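Mono(ADP-ribosyl)transferase SpvB (Salmonella typhimurium, PDB 2GWL) probably transfers ADP-ribose from NAD(+) to an arginine of actin through this C-terminal domain, blocking actin polymerization and so destroying the host cytoskeleton. Local coordinates at residues V78-K83 with T121-Y126; L156-I161 with I193-L198; S112-W117 with G144-L149. One frame throughout, in Å; residues are numbered along the deposited sequence.

Interaction 1: V78-K83 with T121-Y126; sequences VYRGLK and TILNIY. With NAI (1,4-dihydronicotinamide adenine dinucleotide), chain B.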
loop_
_atom_site.group_PDB
_atom_site.type_symbol
_atom_site.label_atom_id
_atom_site.label_comp_id
_atom_site.label_asym_id
_atom_site.label_seq_id
_atom_site.Cartn_x
_atom_site.Cartn_y
_atom_site.Cartn_z
ATOM N N VAL A 78 -3.933 4.866 10.448
ATOM C CA VAL A 78 -3.470 3.518 10.096
ATOM C C VAL A 78 -1.993 3.559 10.044
ATOM O O VAL A 78 -1.379 4.653 10.044
ATOM C CB VAL A 78 -4.025 3.057 8.705
ATOM C CG1 VAL A 78 -5.467 2.852 8.817
ATOM C CG2 VAL A 78 -3.684 4.076 7.651
ATOM N N TYR A 79 -1.409 2.391 9.968
ATOM C CA TYR A 79 0.062 2.244 10.030
ATOM C C TYR A 79 0.599 1.457 8.877
ATOM O O TYR A 79 -0.077 0.548 8.340
ATOM C CB TYR A 79 0.526 1.575 11.349
ATOM C CG TYR A 79 -0.216 2.114 12.501
ATOM C CD1 TYR A 79 0.105 3.368 13.041
ATOM C CD2 TYR A 79 -1.275 1.408 13.052
ATOM C CE1 TYR A 79 -0.617 3.900 14.125
ATOM C CE2 TYR A 79 -2.013 1.932 14.120
ATOM C CZ TYR A 79 -1.646 3.174 14.650
ATOM O OH TYR A 79 -2.361 3.681 15.684
ATOM N N ARG A 80 1.822 1.812 8.492
ATOM C CA ARG A 80 2.544 1.124 7.419
ATOM C C ARG A 80 4.054 1.151 7.664
ATOM O O ARG A 80 4.625 2.201 7.920
ATOM C CB ARG A 80 2.157 1.821 6.119
ATOM C CG ARG A 80 2.736 1.261 4.840
ATOM C CD ARG A 80 1.980 1.935 3.679
ATOM N NE ARG A 80 2.635 1.789 2.363
ATOM C CZ ARG A 80 2.820 0.647 1.684
ATOM N NH1 ARG A 80 2.411 -0.522 2.149
ATOM N NH2 ARG A 80 3.433 0.687 0.494
ATOM N N GLY A 81 4.686 0.005 7.603
ATOM C CA GLY A 81 6.134 -0.129 7.812
ATOM C C GLY A 81 6.724 -0.152 6.424
ATOM O O GLY A 81 6.176 -0.855 5.500
ATOM N N LEU A 82 7.821 0.566 6.220
ATOM C CA LEU A 82 8.491 0.594 4.883
ATOM C C LEU A 82 9.971 0.407 5.121
ATOM O O LEU A 82 10.537 0.861 6.140
ATOM C CB LEU A 82 8.303 1.934 4.105
ATOM C CG LEU A 82 6.938 2.470 3.612
ATOM C CD1 LEU A 82 7.101 3.787 2.862
ATOM C CD2 LEU A 82 6.173 1.483 2.737
ATOM N N LYS A 83 10.646 -0.195 4.151
ATOM C CA LYS A 83 12.085 -0.239 4.136
ATOM C C LYS A 83 12.508 0.817 3.138
ATOM O O LYS A 83 12.361 0.610 1.924
ATOM C CB LYS A 83 12.567 -1.587 3.658
ATOM C CG LYS A 83 14.051 -1.728 3.620
ATOM C CD LYS A 83 14.451 -3.144 3.154
ATOM C CE LYS A 83 15.607 -3.710 3.964
ATOM N NZ LYS A 83 15.793 -5.158 3.684
ATOM N N THR A 121 11.392 2.381 8.624
ATOM C CA THR A 121 10.438 3.512 8.587
ATOM C C THR A 121 9.055 3.064 8.980
ATOM O O THR A 121 8.437 2.152 8.325
ATOM C CB THR A 121 10.392 4.100 7.193
ATOM O OG1 THR A 121 11.723 4.477 6.848
ATOM C CG2 THR A 121 9.458 5.270 7.097
ATOM N N ILE A 122 8.517 3.706 10.007
ATOM C CA ILE A 122 7.122 3.543 10.405
ATOM C C ILE A 122 6.342 4.742 10.007
ATOM O O ILE A 122 6.654 5.889 10.391
ATOM C CB ILE A 122 6.878 3.306 11.930
ATOM C CG1 ILE A 122 7.685 2.152 12.532
ATOM C CG2 ILE A 122 5.401 3.145 12.190
ATOM C CD1 ILE A 122 7.693 0.936 11.702
ATOM N N LEU A 123 5.297 4.502 9.194
ATOM C CA LEU A 123 4.357 5.549 8.784
ATOM C C LEU A 123 3.162 5.546 9.678
ATOM O O LEU A 123 2.542 4.501 9.919
ATOM C CB LEU A 123 3.889 5.340 7.302
ATOM C CG LEU A 123 5.015 5.167 6.296
ATOM C CD1 LEU A 123 4.357 5.052 4.907
ATOM C CD2 LEU A 123 5.974 6.347 6.279
ATOM N N ASN A 124 2.862 6.721 10.199
ATOM C CA ASN A 124 1.741 7.003 11.063
ATOM C C ASN A 124 0.871 7.891 10.240
ATOM O O ASN A 124 1.199 9.073 9.969
ATOM C CB ASN A 124 2.245 7.677 12.353
ATOM C CG ASN A 124 1.159 8.012 13.306
ATOM O OD1 ASN A 124 0.321 7.178 13.626
ATOM N ND2 ASN A 124 1.218 9.235 13.863
ATOM N N ILE A 125 -0.201 7.276 9.704
ATOM C CA ILE A 125 -0.995 7.922 8.613
ATOM C C ILE A 125 -2.365 8.307 9.116
ATOM O O ILE A 125 -3.222 7.465 9.350
ATOM C CB ILE A 125 -1.168 6.968 7.393
ATOM C CG1 ILE A 125 0.182 6.469 6.956
ATOM C CG2 ILE A 125 -1.894 7.748 6.295
ATOM C CD1 ILE A 125 0.226 5.404 5.913
ATOM N N TYR A 126 -2.581 9.617 9.291
ATOM C CA TYR A 126 -3.861 10.131 9.672
ATOM C C TYR A 126 -4.805 10.229 8.483
ATOM O O TYR A 126 -4.408 10.544 7.364
ATOM C CB TYR A 126 -3.716 11.488 10.307
ATOM C CG TYR A 126 -2.950 11.367 11.578
ATOM C CD1 TYR A 126 -3.545 10.828 12.717
ATOM C CD2 TYR A 126 -1.618 11.739 11.634
ATOM C CE1 TYR A 126 -2.835 10.701 13.905
ATOM C CE2 TYR A 126 -0.901 11.627 12.825
ATOM C CZ TYR A 126 -1.538 11.109 13.967
ATOM O OH TYR A 126 -0.848 10.916 15.153
HETATM P PA NAI B . 4.324 -2.794 -1.209
HETATM O O1A NAI B . 3.149 -1.938 -0.956
HETATM O O2A NAI B . 4.420 -3.245 -2.624
HETATM O O5B NAI B . 5.641 -2.137 -0.531
HETATM C C5B NAI B . 6.685 -1.815 -1.371
HETATM C C4B NAI B . 8.049 -1.869 -0.720
HETATM O O4B NAI B . 8.678 -1.491 -1.912
HETATM C C3B NAI B . 8.478 -0.856 0.371
HETATM O O3B NAI B . 8.855 -1.417 1.636
HETATM C C2B NAI B . 9.652 -0.127 -0.283
HETATM O O2B NAI B . 10.899 -0.659 0.147
HETATM C C1B NAI B . 9.534 -0.399 -1.788
HETATM N N9A NAI B . 9.039 0.739 -2.572
HETATM C C8A NAI B . 9.493 1.025 -3.836
HETATM N N7A NAI B . 8.903 2.155 -4.272
HETATM C C5A NAI B . 8.065 2.555 -3.285
HETATM C C6A NAI B . 7.238 3.633 -3.249
HETATM N N6A NAI B . 7.351 4.500 -4.270
HETATM N N1A NAI B . 6.474 3.830 -2.128
HETATM C C2A NAI B . 6.533 2.982 -1.042
HETATM N N3A NAI B . 7.369 1.897 -1.083
HETATM C C4A NAI B . 8.137 1.696 -2.195
HETATM O O3 NAI B . 4.203 -4.094 -0.256
HETATM P PN NAI B . 3.557 -4.118 1.218
HETATM O O1N NAI B . 2.614 -2.995 1.534
HETATM O O2N NAI B . 4.727 -4.352 2.088
HETATM O O5D NAI B . 2.612 -5.420 1.232
HETATM C C5D NAI B . 3.177 -6.711 1.322
HETATM C C4D NAI B . 2.238 -7.572 2.169
HETATM O O4D NAI B . 2.067 -6.995 3.452
HETATM C C3D NAI B . 0.855 -7.683 1.534
HETATM O O3D NAI B . 0.505 -9.050 1.483
HETATM C C2D NAI B . -0.042 -6.931 2.484
HETATM O O2D NAI B . -1.226 -7.672 2.549
HETATM C C1D NAI B . 0.717 -6.941 3.819
HETATM N N1N NAI B . 0.533 -5.735 4.660
HETATM C C2N NAI B . 1.447 -4.714 4.549
HETATM C C3N NAI B . 1.295 -3.557 5.306
HETATM C C7N NAI B . 2.505 -2.649 5.539
HETATM O O7N NAI B . 2.577 -2.010 6.772
HETATM N N7N NAI B . 3.504 -2.465 4.648
HETATM C C4N NAI B . 0.188 -3.479 6.170
HETATM C C5N NAI B . -0.738 -4.516 6.268
HETATM C C6N NAI B . -0.552 -5.659 5.517
#
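Strand 78-82 pairs antiparallel with strand 121-126, the two axes 4.7 Å apart at closest approach, and hydrogen-bonded pairs at Val78-Ile125, Arg80-Leu123 and Leu82-Thr121 alternate with non-hydrogen-bonded ones at Tyr79-Asn124 and Gly81-Ile122. The shortest rungs run from Leu123 N to Arg80 O and from Leu82 N to Thr121 O, both 2.7 Å. On the face that carries Arg80, Leu82 and Leu123, the leucines meet by one methyl each, CD1 of Leu82 lying 3.6 Å from CD1 of Leu123. CD2 of Leu82 sits over one face of the Arg80 guanidinium, toward its rim. With CG anti to the backbone N (chi1 -178°) and the chain extended as far as NE, Arg80 carries its charge away from Leu123 to the dinucleotide. There NH1 donates to O1N of NAI at 2.6 Å and NH2 to O1A of NAI at 3.0 Å, so one guanidinium spans both phosphates; NH1 is also bonded to the carbonyl of Ser110. Across the other face the Asn124 amide lies beside the Tyr79 ring, their planes 9° apart, and OD1 of Asn124 comes to the ring edge 3.4 Å from CE1 of Tyr79. The amide nitrogen of Asn124 is held mainly by Asn194 of the next strand. Gly81 uses its own backbone to read the nicotinamide carboxamide: its N donates to O7N of NAI at 3.0 Å, and N7N of NAI donates to Gly81 O at 3.2 Å. A strand arginine on the phosphates followed by a backbone clamp on nicotinamide is characteristic of the NAD site of the Arg-Ser-Glu class of ADP-ribosyltransferases; Arg80 is its predicted active-site arginine here.

Interaction 2: L156-I161 with I193-L198; sequences LKIESI and INMRVL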
loop_
_atom_site.group_PDB
_atom_site.type_symbol
_atom_site.label_atom_id
_atom_site.label_comp_id
_atom_site.label_asym_id
_atom_site.label_seq_id
_atom_site.Cartn_x
_atom_site.Cartn_y
_atom_site.Cartn_z
ATOM N N LEU A 156 -0.473 11.960 -0.056
ATOM C CA LEU A 156 -0.035 11.926 1.374
ATOM C C LEU A 156 0.745 13.199 1.647
ATOM O O LEU A 156 1.612 13.607 0.848
ATOM C CB LEU A 156 0.833 10.741 1.633
ATOM C CG LEU A 156 0.208 9.383 1.264
ATOM C CD1 LEU A 156 1.272 8.358 0.974
ATOM C CD2 LEU A 156 -0.644 8.970 2.423
ATOM N N LYS A 157 0.386 13.865 2.723
ATOM C CA LYS A 157 1.185 15.050 3.169
ATOM C C LYS A 157 2.169 14.625 4.261
ATOM O O LYS A 157 1.776 13.931 5.178
ATOM C CB LYS A 157 0.319 16.158 3.722
ATOM C CG LYS A 157 1.188 17.361 4.068
ATOM C CD LYS A 157 0.403 18.540 4.459
ATOM C CE LYS A 157 0.331 18.769 5.951
ATOM N NZ LYS A 157 -0.329 20.091 6.291
ATOM N N ILE A 158 3.438 15.031 4.143
ATOM C CA ILE A 158 4.432 14.700 5.165
ATOM C C ILE A 158 4.361 15.797 6.229
ATOM O O ILE A 158 4.627 16.990 5.969
ATOM C CB ILE A 158 5.885 14.656 4.632
ATOM C CG1 ILE A 158 6.078 13.720 3.440
ATOM C CG2 ILE A 158 6.868 14.329 5.776
ATOM C CD1 ILE A 158 5.599 12.354 3.663
ATOM N N GLU A 159 3.892 15.431 7.407
ATOM C CA GLU A 159 3.641 16.428 8.469
ATOM C C GLU A 159 4.840 16.603 9.404
ATOM O O GLU A 159 5.262 17.731 9.687
ATOM C CB GLU A 159 2.405 16.040 9.255
ATOM C CG GLU A 159 1.214 16.143 8.383
ATOM C CD GLU A 159 -0.082 16.139 9.103
ATOM O OE1 GLU A 159 -0.965 16.912 8.672
ATOM O OE2 GLU A 159 -0.246 15.295 10.019
ATOM N N SER A 160 5.400 15.503 9.891
ATOM C CA SER A 160 6.623 15.601 10.684
ATOM C C SER A 160 7.375 14.302 10.564
ATOM O O SER A 160 6.783 13.243 10.302
ATOM C CB SER A 160 6.302 15.945 12.143
ATOM O OG SER A 160 5.606 14.898 12.753
ATOM N N ILE A 161 8.695 14.388 10.695
ATOM C CA ILE A 161 9.567 13.260 10.674
ATOM C C ILE A 161 10.309 13.174 12.000
ATOM O O ILE A 161 10.860 14.167 12.466
ATOM C CB ILE A 161 10.663 13.332 9.566
ATOM C CG1 ILE A 161 10.105 13.409 8.160
ATOM C CG2 ILE A 161 11.562 12.114 9.647
ATOM C CD1 ILE A 161 10.039 14.765 7.603
ATOM N N ILE A 193 7.456 8.611 10.423
ATOM C CA ILE A 193 6.934 9.673 9.600
ATOM C C ILE A 193 5.444 9.833 9.839
ATOM O O ILE A 193 4.680 8.888 9.650
ATOM C CB ILE A 193 7.245 9.466 8.103
ATOM C CG1 ILE A 193 8.755 9.237 7.962
ATOM C CG2 ILE A 193 6.886 10.694 7.322
ATOM C CD1 ILE A 193 9.131 8.999 6.561
ATOM N N ASN A 194 5.070 11.019 10.290
ATOM C CA ASN A 194 3.689 11.394 10.530
ATOM C C ASN A 194 3.192 12.022 9.241
ATOM O O ASN A 194 3.790 13.008 8.744
ATOM C CB ASN A 194 3.577 12.341 11.705
ATOM C CG ASN A 194 3.996 11.684 12.972
ATOM O OD1 ASN A 194 3.386 10.666 13.380
ATOM N ND2 ASN A 194 5.082 12.211 13.597
ATOM N N MET A 195 2.139 11.416 8.710
ATOM C CA MET A 195 1.575 11.783 7.394
ATOM C C MET A 195 0.080 11.909 7.481
ATOM O O MET A 195 -0.538 11.464 8.435
ATOM C CB MET A 195 1.843 10.699 6.350
ATOM C CG MET A 195 3.177 10.162 6.268
ATOM S SD MET A 195 3.182 8.881 5.017
ATOM C CE MET A 195 4.129 9.650 3.784
ATOM N N ARG A 196 -0.515 12.509 6.448
ATOM C CA ARG A 196 -1.942 12.680 6.396
ATOM C C ARG A 196 -2.399 12.385 4.973
ATOM O O ARG A 196 -1.847 12.932 4.034
ATOM C CB ARG A 196 -2.338 14.098 6.754
ATOM C CG ARG A 196 -3.827 14.389 6.826
ATOM C CD ARG A 196 -4.091 15.768 7.476
ATOM N NE ARG A 196 -3.454 15.790 8.776
ATOM C CZ ARG A 196 -3.939 15.189 9.864
ATOM N NH1 ARG A 196 -5.139 14.614 9.848
ATOM N NH2 ARG A 196 -3.222 15.225 11.001
ATOM N N VAL A 197 -3.379 11.524 4.834
ATOM C CA VAL A 197 -4.037 11.370 3.478
ATOM C C VAL A 197 -4.860 12.575 3.102
ATOM O O VAL A 197 -5.709 13.042 3.865
ATOM C CB VAL A 197 -4.896 10.094 3.399
ATOM C CG1 VAL A 197 -5.615 10.001 1.999
ATOM C CG2 VAL A 197 -4.036 8.886 3.634
ATOM N N LEU A 198 -4.615 13.126 1.910
ATOM C CA LEU A 198 -5.388 14.287 1.436
ATOM C C LEU A 198 -6.495 13.771 0.537
ATOM O O LEU A 198 -6.196 13.279 -0.547
ATOM C CB LEU A 198 -4.520 15.244 0.630
ATOM C CG LEU A 198 -3.341 15.827 1.373
ATOM C CD1 LEU A 198 -2.491 16.662 0.446
ATOM C CD2 LEU A 198 -3.822 16.662 2.533
#
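Glu159 and Arg196 form a salt bridge across two antiparallel strands. NE of Arg196 donates to OE1 of Glu159 at 2.7 Å; OE1 lies in the guanidinium plane, whereas NE meets it on the syn side but 30° out of the carboxylate plane. The second bond, NH2 to OE2, is weak, in keeping with the two planes being 52° apart. A further salt bridge to Glu128 occupies NH1 of Arg196.

Among the backbone bonds, the carbonyl of Asn194 accepts twice, from Glu159 N at 2.8 Å and Ser160 N at 3.2 Å. This is a classic beta bulge, which shifts the register by one and turns Glu159 toward the partner strand. Beside it, ND2 of Asn194 donates to OG of Ser160 at 2.9 Å; the same amide nitrogen also serves Gln172, while OD1 takes a bond from Asn124.

The apolar contacts lie on the opposite face, where CD2 of Leu156 meets CG2 of Val197 at 3.6 Å and the CG2 methyls of Ile158 and Ile193 approach to 4.0 Å.

Tyr96 of helix 90-96 packs on Leu156, Ile193 and Met195 of this apolar face. Within the five-stranded sheet, strand 191-197 is flanked by 154-163 and 121-126, and the far side of 154-163 pairs with 102-105, the outermost strand.

Interaction 3: S112-W117 with G144-L149; sequences SPDKAW and GEAEML. With NAI (1,4-dihydronicotinamide adenine dinucleotide), chain B.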
loop_
_atom_site.group_PDB
_atom_site.type_symbol
_atom_site.label_atom_id
_atom_site.label_comp_id
_atom_site.label_asym_id
_atom_site.label_seq_id
_atom_site.Cartn_x
_atom_site.Cartn_y
_atom_site.Cartn_z
ATOM N N SER A 112 -2.248 -1.095 7.992
ATOM C CA SER A 112 -2.911 -1.854 9.035
ATOM C C SER A 112 -3.585 -0.871 9.983
ATOM O O SER A 112 -2.965 0.137 10.397
ATOM C CB SER A 112 -1.927 -2.683 9.822
ATOM O OG SER A 112 -2.583 -3.098 11.037
ATOM N N PRO A 113 -4.837 -1.133 10.339
ATOM C CA PRO A 113 -5.459 -0.266 11.310
ATOM C C PRO A 113 -5.014 -0.555 12.760
ATOM O O PRO A 113 -5.346 0.210 13.665
ATOM C CB PRO A 113 -6.944 -0.664 11.189
ATOM C CG PRO A 113 -6.879 -2.105 10.836
ATOM C CD PRO A 113 -5.711 -2.257 9.955
ATOM N N ASP A 114 -4.343 -1.680 12.971
ATOM C CA ASP A 114 -4.194 -2.268 14.282
ATOM C C ASP A 114 -2.767 -2.087 14.750
ATOM O O ASP A 114 -2.545 -1.725 15.900
ATOM C CB ASP A 114 -4.433 -3.776 14.244
ATOM C CG ASP A 114 -5.896 -4.156 14.244
ATOM O OD1 ASP A 114 -6.757 -3.253 14.394
ATOM O OD2 ASP A 114 -6.150 -5.380 14.080
ATOM N N LYS A 115 -1.811 -2.348 13.877
ATOM C CA LYS A 115 -0.421 -2.315 14.310
ATOM C C LYS A 115 0.492 -1.977 13.175
ATOM O O LYS A 115 0.140 -2.135 11.989
ATOM C CB LYS A 115 -0.055 -3.676 14.851
ATOM C CG LYS A 115 0.097 -4.717 13.744
ATOM C CD LYS A 115 0.084 -6.173 14.274
ATOM C CE LYS A 115 -0.983 -6.441 15.347
ATOM N NZ LYS A 115 -1.148 -7.924 15.616
ATOM N N ALA A 116 1.683 -1.505 13.536
ATOM C CA ALA A 116 2.724 -1.283 12.579
ATOM C C ALA A 116 3.684 -2.422 12.577
ATOM O O ALA A 116 4.212 -2.820 13.617
ATOM C CB ALA A 116 3.488 -0.015 12.959
ATOM N N TRP A 117 3.971 -2.888 11.384
ATOM C CA TRP A 117 4.985 -3.855 11.156
ATOM C C TRP A 117 6.371 -3.172 11.173
ATOM O O TRP A 117 6.611 -2.222 10.435
ATOM C CB TRP A 117 4.660 -4.516 9.834
ATOM C CG TRP A 117 3.374 -5.363 10.030
ATOM C CD1 TRP A 117 2.077 -4.963 9.834
ATOM C CD2 TRP A 117 3.310 -6.677 10.584
ATOM N NE1 TRP A 117 1.207 -5.984 10.167
ATOM C CE2 TRP A 117 1.943 -7.051 10.622
ATOM C CE3 TRP A 117 4.277 -7.611 10.981
ATOM C CZ2 TRP A 117 1.531 -8.299 11.062
ATOM C CZ3 TRP A 117 3.858 -8.849 11.405
ATOM C CH2 TRP A 117 2.500 -9.182 11.454
ATOM N N GLY A 144 -6.822 -12.689 9.560
ATOM C CA GLY A 144 -6.351 -12.673 10.950
ATOM C C GLY A 144 -5.313 -11.619 11.240
ATOM O O GLY A 144 -4.941 -11.442 12.385
ATOM N N GLU A 145 -4.790 -10.941 10.227
ATOM C CA GLU A 145 -4.187 -9.638 10.472
ATOM C C GLU A 145 -5.013 -8.646 9.655
ATOM O O GLU A 145 -5.199 -8.821 8.454
ATOM C CB GLU A 145 -2.710 -9.591 10.055
ATOM C CG GLU A 145 -1.801 -10.679 10.689
ATOM C CD GLU A 145 -1.451 -10.464 12.151
ATOM O OE1 GLU A 145 -1.795 -9.405 12.719
ATOM O OE2 GLU A 145 -0.810 -11.378 12.756
ATOM N N ALA A 146 -5.541 -7.623 10.304
ATOM C CA ALA A 146 -6.301 -6.617 9.609
ATOM C C ALA A 146 -5.475 -5.807 8.589
ATOM O O ALA A 146 -4.259 -5.588 8.723
ATOM C CB ALA A 146 -7.038 -5.703 10.586
ATOM N N GLU A 147 -6.181 -5.396 7.539
ATOM C CA GLU A 147 -5.600 -4.618 6.433
ATOM C C GLU A 147 -6.606 -3.619 5.877
ATOM O O GLU A 147 -7.705 -3.969 5.442
ATOM C CB GLU A 147 -5.069 -5.518 5.313
ATOM C CG GLU A 147 -4.519 -4.732 4.124
ATOM C CD GLU A 147 -3.780 -5.543 3.094
ATOM O OE1 GLU A 147 -3.702 -6.764 3.219
ATOM O OE2 GLU A 147 -3.300 -4.937 2.138
ATOM N N MET A 148 -6.219 -2.361 5.893
ATOM C CA MET A 148 -6.926 -1.328 5.177
ATOM C C MET A 148 -6.130 -1.048 3.886
ATOM O O MET A 148 -4.988 -0.617 3.922
ATOM C CB MET A 148 -7.068 -0.053 5.995
ATOM C CG MET A 148 -7.827 0.992 5.222
ATOM S SD MET A 148 -8.338 2.416 6.088
ATOM C CE MET A 148 -9.750 1.945 7.037
ATOM N N LEU A 149 -6.747 -1.308 2.739
ATOM C CA LEU A 149 -6.124 -1.060 1.446
ATOM C C LEU A 149 -6.686 0.200 0.807
ATOM O O LEU A 149 -7.872 0.489 0.889
ATOM C CB LEU A 149 -6.370 -2.266 0.514
ATOM C CG LEU A 149 -5.595 -2.396 -0.830
ATOM C CD1 LEU A 149 -4.047 -2.685 -0.721
ATOM C CD2 LEU A 149 -6.223 -3.520 -1.655
HETATM P PA NAI B . 4.324 -2.794 -1.209
HETATM O O1A NAI B . 3.149 -1.938 -0.956
HETATM O O2A NAI B . 4.420 -3.245 -2.624
HETATM O O5B NAI B . 5.641 -2.137 -0.531
HETATM C C5B NAI B . 6.685 -1.815 -1.371
HETATM C C4B NAI B . 8.049 -1.869 -0.720
HETATM O O4B NAI B . 8.678 -1.491 -1.912
HETATM C C3B NAI B . 8.478 -0.856 0.371
HETATM O O3B NAI B . 8.855 -1.417 1.636
HETATM C C2B NAI B . 9.652 -0.127 -0.283
HETATM O O2B NAI B . 10.899 -0.659 0.147
HETATM C C1B NAI B . 9.534 -0.399 -1.788
HETATM N N9A NAI B . 9.039 0.739 -2.572
HETATM C C8A NAI B . 9.493 1.025 -3.836
HETATM N N7A NAI B . 8.903 2.155 -4.272
HETATM C C5A NAI B . 8.065 2.555 -3.285
HETATM C C6A NAI B . 7.238 3.633 -3.249
HETATM N N6A NAI B . 7.351 4.500 -4.270
HETATM N N1A NAI B . 6.474 3.830 -2.128
HETATM C C2A NAI B . 6.533 2.982 -1.042
HETATM N N3A NAI B . 7.369 1.897 -1.083
HETATM C C4A NAI B . 8.137 1.696 -2.195
HETATM O O3 NAI B . 4.203 -4.094 -0.256
HETATM P PN NAI B . 3.557 -4.118 1.218
HETATM O O1N NAI B . 2.614 -2.995 1.534
HETATM O O2N NAI B . 4.727 -4.352 2.088
HETATM O O5D NAI B . 2.612 -5.420 1.232
HETATM C C5D NAI B . 3.177 -6.711 1.322
HETATM C C4D NAI B . 2.238 -7.572 2.169
HETATM O O4D NAI B . 2.067 -6.995 3.452
HETATM C C3D NAI B . 0.855 -7.683 1.534
HETATM O O3D NAI B . 0.505 -9.050 1.483
HETATM C C2D NAI B . -0.042 -6.931 2.484
HETATM O O2D NAI B . -1.226 -7.672 2.549
HETATM C C1D NAI B . 0.717 -6.941 3.819
HETATM N N1N NAI B . 0.533 -5.735 4.660
HETATM C C2N NAI B . 1.447 -4.714 4.549
HETATM C C3N NAI B . 1.295 -3.557 5.306
HETATM C C7N NAI B . 2.505 -2.649 5.539
HETATM O O7N NAI B . 2.577 -2.010 6.772
HETATM N N7N NAI B . 3.504 -2.465 4.648
HETATM C C4N NAI B . 0.188 -3.479 6.170
HETATM C C5N NAI B . -0.738 -4.516 6.268
HETATM C C6N NAI B . -0.552 -5.659 5.517
HETATM O O HOH W 1 -2.627 -5.648 10.787
#
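Lys115 and Glu145 cross at about a right angle, bringing NZ of Lys115 to 3.3 Å from OE1 of Glu145 in a salt bridge whose hydrogen bond is weak. Trp117 stands beside the same carboxylate: CD of Glu145 lies in the plane of the indole, at its edge, 3.8 Å from CZ2 of Trp117, with ring and carboxylate planes 81° apart. CD of Lys115 lies over one face of the indole near its rim, and the bend at chi3 (43°) beyond it takes CE and NZ on to the acid. A second cluster gathers round the methyl of Ala146, which touches CG of Pro113 at 3.6 Å and OD2 of Asp114 at the same distance. Ser112 ties its own loop together, its OG accepting from Asp114 N and Lys115 N, both at 3.0 Å, in an ST turn and ST motif. OG is anti to the backbone N (chi1 164°), which directs it back to the two N-H groups of its own loop. A water bonded to OG of Ser112 donates to Ala146 O at 2.6 Å and carries this polar network across to the other segment. Next along, Glu147 points away from the loop with its chain extended, and its OE1 accepts from O2D of the nicotinamide ribose of NAI at 2.7 Å. Glu147 on the ribose hydroxyl, its OE2 hydrogen-bonded to Ser110 of strand 109-111, and Glu145 two residues earlier form the ExE motif of arginine-specific ADP-ribosyltransferases; Ser110 and Glu147 are predicted active-site residues.

In the fold
Interactions 1 and 2 lie in one mixed five-stranded sheet, their centres about 10 Å apart, because strands 121-126 and 191-197 are neighbours there; Ile125 packs on Val197 where they meet. Interaction 3, with its centre about 11 Å from that of interaction 1, belongs to the region of the smaller three-stranded sheet, and a backbone hydrogen bond between Tyr79 O and Ser112 N links the two. Along the chain interactions 1 and 3 interleave, and both close before 156-161 opens interaction 2. Interactions 1 and 3 thus hold the dinucleotide from the edge strand of the larger sheet and from loops beside the smaller one, whereas interaction 2, about 18 Å from interaction 3 by centres, extends the larger sheet beyond the NAD site.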